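Local coordinates for oxetanocin-like protein (Pyrococcus furiosus, PDB 1XX7) that probably removes the 5'-phosphate from 2'-deoxyribonucleoside monophosphates as a metal-dependent, homodimeric phosphatase of the HD-domain family, at residues Y43-A46 / F47-L51. Residues are numbered along the deposited sequence; the frame is centred on the assembly and turned at random.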
ATOM      1  N   TYR A  43     -15.481  10.329   9.371  1.00 18.76           N
ATOM      2  CA  TYR A  43     -15.622  11.573   8.635  1.00 17.19           C
ATOM      3  C   TYR A  43     -16.892  11.626   7.783  1.00 20.23           C
ATOM      4  O   TYR A  43     -17.657  12.629   7.843  1.00 16.40           O
ATOM      5  CB  TYR A  43     -14.430  11.866   7.708  1.00 17.34           C
ATOM      6  CG  TYR A  43     -14.785  13.051   6.876  1.00 15.53           C
ATOM      7  CD1 TYR A  43     -14.856  14.323   7.464  1.00 18.39           C
ATOM      8  CD2 TYR A  43     -15.185  12.916   5.593  1.00 12.34           C
ATOM      9  CE1 TYR A  43     -15.270  15.422   6.744  1.00 17.04           C
ATOM     10  CE2 TYR A  43     -15.612  14.029   4.847  1.00 12.97           C
ATOM     11  CZ  TYR A  43     -15.643  15.275   5.455  1.00 16.90           C
ATOM     12  OH  TYR A  43     -16.069  16.380   4.786  1.00 18.23           O
ATOM     13  N   ARG A  44     -17.094  10.618   6.925  1.00 19.79           N
ATOM     14  CA  ARG A  44     -18.270  10.653   6.021  1.00 16.96           C
ATOM     15  C   ARG A  44     -19.585  10.405   6.761  1.00 17.48           C
ATOM     16  O   ARG A  44     -20.646  10.911   6.341  1.00 21.49           O
ATOM     17  CB  ARG A  44     -18.153   9.741   4.802  1.00 15.03           C
ATOM     18  CG  ARG A  44     -19.088  10.197   3.697  1.00 15.08           C
ATOM     19  CD  ARG A  44     -18.839   9.591   2.362  1.00 13.34           C
ATOM     20  NE  ARG A  44     -19.089   8.164   2.379  1.00 16.30           N
ATOM     21  CZ  ARG A  44     -19.005   7.365   1.321  1.00 14.82           C
ATOM     22  NH1 ARG A  44     -18.772   7.863   0.115  1.00 17.65           N
ATOM     23  NH2 ARG A  44     -19.216   6.072   1.471  1.00 20.05           N
ATOM     24  N   VAL A  45     -19.525   9.665   7.858  1.00 15.28           N
ATOM     25  CA  VAL A  45     -20.701   9.517   8.746  1.00 20.20           C
ATOM     26  C   VAL A  45     -21.157  10.927   9.289  1.00 21.05           C
ATOM     27  O   VAL A  45     -22.358  11.236   9.266  1.00 19.25           O
ATOM     28  CB  VAL A  45     -20.443   8.515   9.925  1.00 17.09           C
ATOM     29  CG1 VAL A  45     -21.582   8.535  10.946  1.00 20.77           C
ATOM     30  CG2 VAL A  45     -20.275   7.115   9.394  1.00 21.01           C
ATOM     31  N   ALA A  46     -20.187  11.732   9.769  1.00 17.76           N
ATOM     32  CA  ALA A  46     -20.431  13.103  10.202  1.00 19.10           C
ATOM     33  C   ALA A  46     -20.996  13.914   9.063  1.00 21.36           C
ATOM     34  O   ALA A  46     -22.049  14.578   9.230  1.00 17.11           O
ATOM     35  CB  ALA A  46     -19.167  13.755  10.749  1.00 18.07           C
ATOM     36  N   PHE A  47     -20.350  13.804   7.883  1.00 20.55           N
ATOM     37  CA  PHE A  47     -20.865  14.456   6.690  1.00 18.69           C
ATOM     38  C   PHE A  47     -22.315  14.063   6.337  1.00 19.06           C
ATOM     39  O   PHE A  47     -23.126  14.916   5.962  1.00 21.02           O
ATOM     40  CB  PHE A  47     -19.945  14.255   5.473  1.00 19.67           C
ATOM     41  CG  PHE A  47     -20.460  14.900   4.236  1.00 23.21           C
ATOM     42  CD1 PHE A  47     -20.279  16.235   4.018  1.00 26.69           C
ATOM     43  CD2 PHE A  47     -21.201  14.186   3.310  1.00 22.28           C
ATOM     44  CE1 PHE A  47     -20.807  16.848   2.855  1.00 26.30           C
ATOM     45  CE2 PHE A  47     -21.696  14.796   2.173  1.00 25.45           C
ATOM     46  CZ  PHE A  47     -21.482  16.127   1.944  1.00 20.99           C
ATOM     47  N   ILE A  48     -22.604  12.769   6.354  1.00 21.61           N
ATOM     48  CA  ILE A  48     -23.902  12.289   5.931  1.00 19.79           C
ATOM     49  C   ILE A  48     -24.941  12.735   6.962  1.00 19.47           C
ATOM     50  O   ILE A  48     -26.050  13.124   6.593  1.00 19.93           O
ATOM     51  CB  ILE A  48     -23.938  10.739   5.788  1.00 19.54           C
ATOM     52  CG1 ILE A  48     -23.119  10.293   4.583  1.00 20.72           C
ATOM     53  CG2 ILE A  48     -25.409  10.215   5.687  1.00 14.17           C
ATOM     54  CD1 ILE A  48     -22.759   8.851   4.607  1.00 20.62           C
ATOM     55  N   THR A  49     -24.564  12.674   8.234  1.00 19.41           N
ATOM     56  CA  THR A  49     -25.429  13.124   9.341  1.00 23.05           C
ATOM     57  C   THR A  49     -25.904  14.586   9.134  1.00 23.87           C
ATOM     58  O   THR A  49     -27.092  14.888   9.270  1.00 22.07           O
ATOM     59  CB  THR A  49     -24.716  12.961  10.734  1.00 19.52           C
ATOM     60  OG1 THR A  49     -24.461  11.582  11.000  1.00 20.14           O
ATOM     61  CG2 THR A  49     -25.563  13.547  11.862  1.00 19.99           C
ATOM     62  N   LEU A  50     -24.948  15.469   8.820  1.00 26.94           N
ATOM     63  CA  LEU A  50     -25.204  16.854   8.463  1.00 25.85           C
ATOM     64  C   LEU A  50     -26.176  16.973   7.302  1.00 27.50           C
ATOM     65  O   LEU A  50     -27.173  17.676   7.394  1.00 28.85           O
ATOM     66  CB  LEU A  50     -23.894  17.531   8.098  1.00 30.04           C
ATOM     67  CG  LEU A  50     -23.910  19.015   7.702  1.00 33.06           C
ATOM     68  CD1 LEU A  50     -24.495  19.846   8.826  1.00 37.37           C
ATOM     69  CD2 LEU A  50     -22.510  19.449   7.426  1.00 35.01           C
ATOM     70  N   LEU A  51     -25.863  16.290   6.213  1.00 25.76           N
ATOM     71  CA  LEU A  51     -26.706  16.248   5.034  1.00 31.16           C
ATOM     72  C   LEU A  51     -28.142  15.755   5.351  1.00 30.76           C
ATOM     73  O   LEU A  51     -29.129  16.383   4.961  1.00 27.60           O
ATOM     74  CB  LEU A  51     -26.067  15.336   3.970  1.00 34.70           C
ATOM     75  CG  LEU A  51     -26.294  15.785   2.537  1.00 39.44           C
ATOM     76  CD1 LEU A  51     -25.435  17.068   2.198  1.00 41.91           C
ATOM     77  CD2 LEU A  51     -26.015  14.645   1.532  1.00 38.64           C
TER
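Thr49 folds its hydroxyl back onto the turn before it and shares the carbonyl of Val45 with its own backbone amide. Starting from the root of that side chain, CB lies 3.3 Å from Val45 O; OG1, turned to the side of the backbone N (chi1 -64°), donates to the same Val45 O at 2.7 Å. This hydroxyl sits 38° out of the carbonyl plane, on the opposite face from Thr49 N, which bonds Val45 O at 2.8 Å. One oxygen thus takes two donors, and the hydroxyl of this buried residue has its polar partner within the helix, while the Thr49 side chain as a whole packs against Ala68, Leu69 and Ala72 of helix 65-74. A valine in its place would probably cost Val45 O its second donor from this turn, and with it the bond that fixes the rotation of the side chain.

One residue back, Ile48 stands over Arg44 in the same i to i+4 spacing, but its side chain brings carbon only. Its CG1 also lies beside the backbone N, which brings it to 3.1 Å from Arg44 O, and CD1 carries on across the arginine's aliphatic part, 4.0 Å from Arg44 CG. Beyond that, the arginine bends at chi3 and runs to salt bridges with Asp135 and Glu142 on helix 123-145. On the flank turned to the second subunit, Phe47 CB rests 4.4 Å from Tyr43 CE2, and both side chains pack on Leu77 of that subunit, where Tyr43 OH bonds Ile73 O.

These are the i to i+4 contacts of a regular alpha-helix, with a threonine bonded back to the preceding turn. The helix is 38-58 of the HD fold, which supplies His41 to the nickel site completed by His75, Asp76 and Asp132; Val45 packs against Asp132.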